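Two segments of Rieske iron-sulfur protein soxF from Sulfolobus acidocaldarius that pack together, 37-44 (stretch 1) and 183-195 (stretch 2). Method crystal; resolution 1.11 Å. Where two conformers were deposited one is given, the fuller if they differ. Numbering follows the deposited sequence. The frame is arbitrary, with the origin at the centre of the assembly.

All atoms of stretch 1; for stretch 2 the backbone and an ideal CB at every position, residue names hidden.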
# COMPACT_ATOMS: atom_id res chain seq x y z
N TYR A 37 2.97 9.32 -0.48
CA TYR A 37 3.41 9.39 0.91
C TYR A 37 4.74 8.66 1.08
O TYR A 37 4.90 7.59 0.50
CB TYR A 37 2.40 8.63 1.82
CG TYR A 37 2.78 8.64 3.28
CD1 TYR A 37 2.52 9.74 4.09
CD2 TYR A 37 3.43 7.53 3.85
CE1 TYR A 37 2.91 9.75 5.42
CE2 TYR A 37 3.81 7.56 5.17
CZ TYR A 37 3.54 8.69 5.96
OH TYR A 37 3.96 8.65 7.27
N PRO A 38 5.63 9.16 1.94
CA PRO A 38 5.58 10.45 2.64
C PRO A 38 5.91 11.65 1.81
O PRO A 38 5.71 12.77 2.30
CB PRO A 38 6.58 10.25 3.80
CG PRO A 38 7.61 9.29 3.20
CD PRO A 38 6.79 8.34 2.40
N LEU A 39 6.44 11.48 0.59
CA LEU A 39 6.76 12.53 -0.31
C LEU A 39 5.86 12.51 -1.51
O LEU A 39 5.32 11.47 -1.90
CB LEU A 39 8.23 12.46 -0.79
CG LEU A 39 9.30 12.37 0.32
CD1 LEU A 39 10.64 12.27 -0.38
CD2 LEU A 39 9.24 13.46 1.35
N THR A 40 5.72 13.64 -2.16
CA THR A 40 4.74 13.78 -3.26
C THR A 40 5.01 12.89 -4.35
O THR A 40 4.09 12.53 -5.13
CB THR A 40 4.60 15.25 -3.77
OG1 THR A 40 5.84 15.46 -4.33
CG2 THR A 40 4.25 16.10 -2.60
N ASP A 41 6.20 12.44 -4.66
CA ASP A 41 6.51 11.54 -5.81
C ASP A 41 6.57 10.04 -5.53
O ASP A 41 7.10 9.24 -6.33
CB ASP A 41 7.99 12.01 -6.24
CG ASP A 41 9.17 11.81 -5.25
OD1 ASP A 41 9.40 11.28 -4.11
OD2 ASP A 41 10.44 12.26 -5.40
N GLU A 42 6.03 9.63 -4.40
CA GLU A 42 6.07 8.24 -3.92
C GLU A 42 4.64 7.70 -3.90
O GLU A 42 3.90 7.88 -2.92
CB GLU A 42 6.69 8.17 -2.54
CG GLU A 42 8.18 8.50 -2.52
CD GLU A 42 8.72 8.70 -1.15
OE1 GLU A 42 8.03 9.14 -0.23
OE2 GLU A 42 9.96 8.36 -0.96
N PRO A 43 4.20 7.05 -4.97
CA PRO A 43 2.81 6.64 -5.04
C PRO A 43 2.51 5.45 -4.15
O PRO A 43 3.33 4.54 -4.03
CB PRO A 43 2.63 6.30 -6.54
CG PRO A 43 3.98 5.78 -6.91
CD PRO A 43 4.97 6.67 -6.17
N CYS A 44 1.31 5.47 -3.57
CA CYS A 44 0.78 4.47 -2.68
C CYS A 44 -0.67 4.24 -2.99
O CYS A 44 -1.30 5.05 -3.69
CB CYS A 44 0.90 4.96 -1.21
SG CYS A 44 2.59 5.28 -0.65
N UNK A 183 14.38 6.11 5.23
CA UNK A 183 14.96 6.52 3.95
C UNK A 183 13.88 6.83 2.91
O UNK A 183 14.22 7.38 1.86
CB UNK A 183 15.89 5.43 3.42
N UNK A 184 12.64 6.50 3.15
CA UNK A 184 11.55 6.95 2.29
C UNK A 184 11.37 8.46 2.36
O UNK A 184 10.73 9.03 1.47
CB UNK A 184 10.25 6.25 2.68
N UNK A 185 11.94 9.10 3.35
CA UNK A 185 11.91 10.57 3.45
C UNK A 185 12.95 11.22 2.58
O UNK A 185 12.97 12.46 2.50
CB UNK A 185 12.12 11.01 4.90
N UNK A 186 13.86 10.48 1.98
CA UNK A 186 14.85 11.04 1.07
C UNK A 186 14.23 11.32 -0.30
O UNK A 186 13.48 10.49 -0.84
CB UNK A 186 16.04 10.09 0.93
N UNK A 187 14.56 12.45 -0.87
CA UNK A 187 14.15 12.84 -2.22
C UNK A 187 15.09 12.22 -3.22
O UNK A 187 16.29 12.45 -3.27
CB UNK A 187 14.12 14.36 -2.38
N UNK A 188 14.53 11.44 -4.13
CA UNK A 188 15.21 10.83 -5.27
C UNK A 188 14.56 11.33 -6.52
O UNK A 188 13.42 10.96 -6.79
CB UNK A 188 15.17 9.30 -5.21
N UNK A 189 15.23 12.12 -7.34
CA UNK A 189 14.66 12.59 -8.57
C UNK A 189 14.23 11.47 -9.51
O UNK A 189 13.41 11.74 -10.39
CB UNK A 189 15.67 13.50 -9.28
N UNK A 190 14.77 10.27 -9.40
CA UNK A 190 14.32 9.18 -10.25
C UNK A 190 12.88 8.75 -9.97
O UNK A 190 12.25 8.09 -10.80
CB UNK A 190 15.25 7.98 -10.08
N UNK A 191 12.34 9.14 -8.79
CA UNK A 191 10.94 8.87 -8.49
C UNK A 191 10.10 9.91 -9.22
O UNK A 191 9.75 10.98 -8.69
CB UNK A 191 10.67 8.90 -6.98
N UNK A 192 9.67 9.66 -10.42
CA UNK A 192 8.90 10.68 -11.14
C UNK A 192 7.49 10.21 -11.32
O UNK A 192 6.72 10.78 -12.08
CB UNK A 192 9.53 11.00 -12.50
N UNK A 193 6.93 9.15 -10.74
CA UNK A 193 5.66 8.46 -10.82
C UNK A 193 4.52 9.45 -10.52
O UNK A 193 4.63 10.28 -9.55
CB UNK A 193 5.63 7.28 -9.85
N UNK A 194 3.56 9.32 -11.32
CA UNK A 194 2.24 10.00 -11.02
C UNK A 194 1.28 9.14 -10.16
O UNK A 194 1.34 8.00 -10.00
CB UNK A 194 1.53 10.35 -12.33
N UNK A 195 0.31 9.80 -9.65
CA UNK A 195 -0.70 9.35 -8.72
C UNK A 195 -1.98 9.35 -9.55
O UNK A 195 -2.45 10.40 -10.02
CB UNK A 195 -0.79 10.23 -7.47

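At position 183 the CA-to-CB bond points away and nothing of stretch 1 lies within 5.5 Å of the ideal CB, so almost any residue would fit; it is Asp183, whose O accepts from the backbone N of 186 (3.1 Å).

Position 184 points sideways, its ideal CB 4.0 Å from Pro38 CD and 4.2 Å from Glu42 OE2. Small, polar or compact apolar side chains would suit. The residue is Asn184, and its backbone matters most: its O lies 2.6 Å from Glu42 OE2. Two oxygens this close suggest that the acid holds a proton and donates it, although the geometry does not settle this.

At 185, CA-to-CB points away, yet the ideal CB is 5.1 Å from Pro38 CG and 5.2 Å from Leu39 CD2. A long apolar chain could turn back to this surface. Leu185 (chi1 m, chi2 t) does turn back, placing CD2 3.7 Å from Pro38 CG.

Position 186 points away into space free of stretch 1, leaving the choice open. It is Leu186; its O, not its side chain, makes the approach, 3.4 Å from Leu39 CD1.

At 187 the bond runs sideways, with Leu39 CD1 4.5 Å and Asp41 OD2 5.2 Å from the ideal CB. An apolar, aromatic or polar chain is plausible. Tyr187, chi1 t, brings CD1 to 3.5 Å from Asp41 OD2.

Position 188 is sideways, with nothing of stretch 1 within 5.5 Å of its ideal CB. With phi/psi of -120/113 it opens a type I turn ending at 191, where Asp, Asn or Ser often accept a backbone N-H. Asp188 does so: the backbone N of 190 donates to its OD1 (2.9 Å). Its own N donates to water 2, which lies 2.9 Å from Asp41 OD1 and can donate to it, though it has more acceptors in reach than protons.

Position 189, phi -58, suits proline and is Pro189; 190 points away, with nothing of stretch 1 within 5.5 Å of its ideal CB, so many residues would do, and it is Arg190.

At 191 CB points toward stretch 1, 3.6 Å from Asp41 O and 5.1 Å from Glu42 CG. A flat or apolar side chain could cover the Glu42 methylenes. Tyr191 puts CD2 3.7 Å from Glu42 CG, while Asp41 O lies at its ring edge.

Position 192 points away, and Ser192 is one of many possibilities.

At 193 the ideal CB is 3.7 Å from Pro43 CG, favouring apolar or aromatic residues. Tyr193 packs its CB 3.6 Å from Pro43 CG, and water 1 bridges its O (2.8 Å) to Thr40 O (3.2 Å).

Position 194 points away, equally free of stretch 1, so small or polar residues would serve; it carries Ser194. Position 195, sideways with its ideal CB 5.3 Å from Pro43 CB, would accept a modest apolar group; Val195 lies alongside, its side chain no nearer than 4.5 Å to stretch 1.

Stretch 2, residues 183-195: DNLLYDPRYSYSV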
# COMPACT_ATOMS: atom_id res chain seq x y z
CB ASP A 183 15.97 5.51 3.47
CG ASP A 183 17.27 5.54 4.25
OD1 ASP A 183 17.52 6.55 4.99
OD2 ASP A 183 18.00 4.55 4.10
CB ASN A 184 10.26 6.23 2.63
CG ASN A 184 10.34 4.78 2.28
OD1 ASN A 184 11.12 4.39 1.41
ND2 ASN A 184 9.50 3.95 2.89
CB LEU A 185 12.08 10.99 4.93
CG LEU A 185 10.97 10.47 5.87
CD1 LEU A 185 11.41 10.62 7.32
CD2 LEU A 185 9.66 11.18 5.61
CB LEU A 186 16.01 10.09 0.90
CG LEU A 186 16.77 9.77 2.20
CD1 LEU A 186 17.79 8.69 1.90
CD2 LEU A 186 17.45 11.01 2.80
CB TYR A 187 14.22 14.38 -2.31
CG TYR A 187 13.87 14.85 -3.72
CD1 TYR A 187 12.59 14.78 -4.28
CD2 TYR A 187 14.87 15.40 -4.48
CE1 TYR A 187 12.30 15.22 -5.54
CE2 TYR A 187 14.62 15.84 -5.78
CZ TYR A 187 13.34 15.71 -6.23
OH TYR A 187 13.15 16.21 -7.50
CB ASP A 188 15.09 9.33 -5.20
CG ASP A 188 15.89 8.62 -6.28
OD1 ASP A 188 16.37 9.29 -7.21
OD2 ASP A 188 15.97 7.35 -6.20
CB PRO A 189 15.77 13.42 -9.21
CG PRO A 189 16.75 13.61 -8.21
CD PRO A 189 16.60 12.64 -7.15
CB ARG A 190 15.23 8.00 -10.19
CG ARG A 190 16.65 8.25 -10.63
CD ARG A 190 17.36 6.94 -10.95
NE ARG A 190 18.78 7.23 -11.21
CZ ARG A 190 19.67 6.27 -11.37
NH1 ARG A 190 19.30 5.00 -11.38
NH2 ARG A 190 20.92 6.59 -11.54
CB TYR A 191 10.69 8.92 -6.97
CG TYR A 191 10.78 7.55 -6.32
CD1 TYR A 191 11.91 6.75 -6.38
CD2 TYR A 191 9.67 7.03 -5.63
CE1 TYR A 191 11.94 5.49 -5.76
CE2 TYR A 191 9.68 5.80 -5.04
CZ TYR A 191 10.82 5.02 -5.11
OH TYR A 191 10.77 3.80 -4.49
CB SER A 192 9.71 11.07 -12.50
OG SER A 192 9.60 9.90 -13.21
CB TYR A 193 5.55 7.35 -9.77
CG TYR A 193 6.70 6.37 -9.78
CD1 TYR A 193 7.73 6.50 -8.88
CD2 TYR A 193 6.74 5.33 -10.68
CE1 TYR A 193 8.78 5.59 -8.87
CE2 TYR A 193 7.79 4.39 -10.69
CZ TYR A 193 8.80 4.54 -9.79
OH TYR A 193 9.89 3.70 -9.73
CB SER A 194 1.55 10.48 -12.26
OG SER A 194 1.66 9.47 -13.23
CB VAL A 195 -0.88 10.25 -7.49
CG1 VAL A 195 -2.00 9.75 -6.59
CG2 VAL A 195 0.45 10.28 -6.66
O HOH W 1 3.61 9.97 -6.93
O HOH W 2 12.01 10.26 -3.20
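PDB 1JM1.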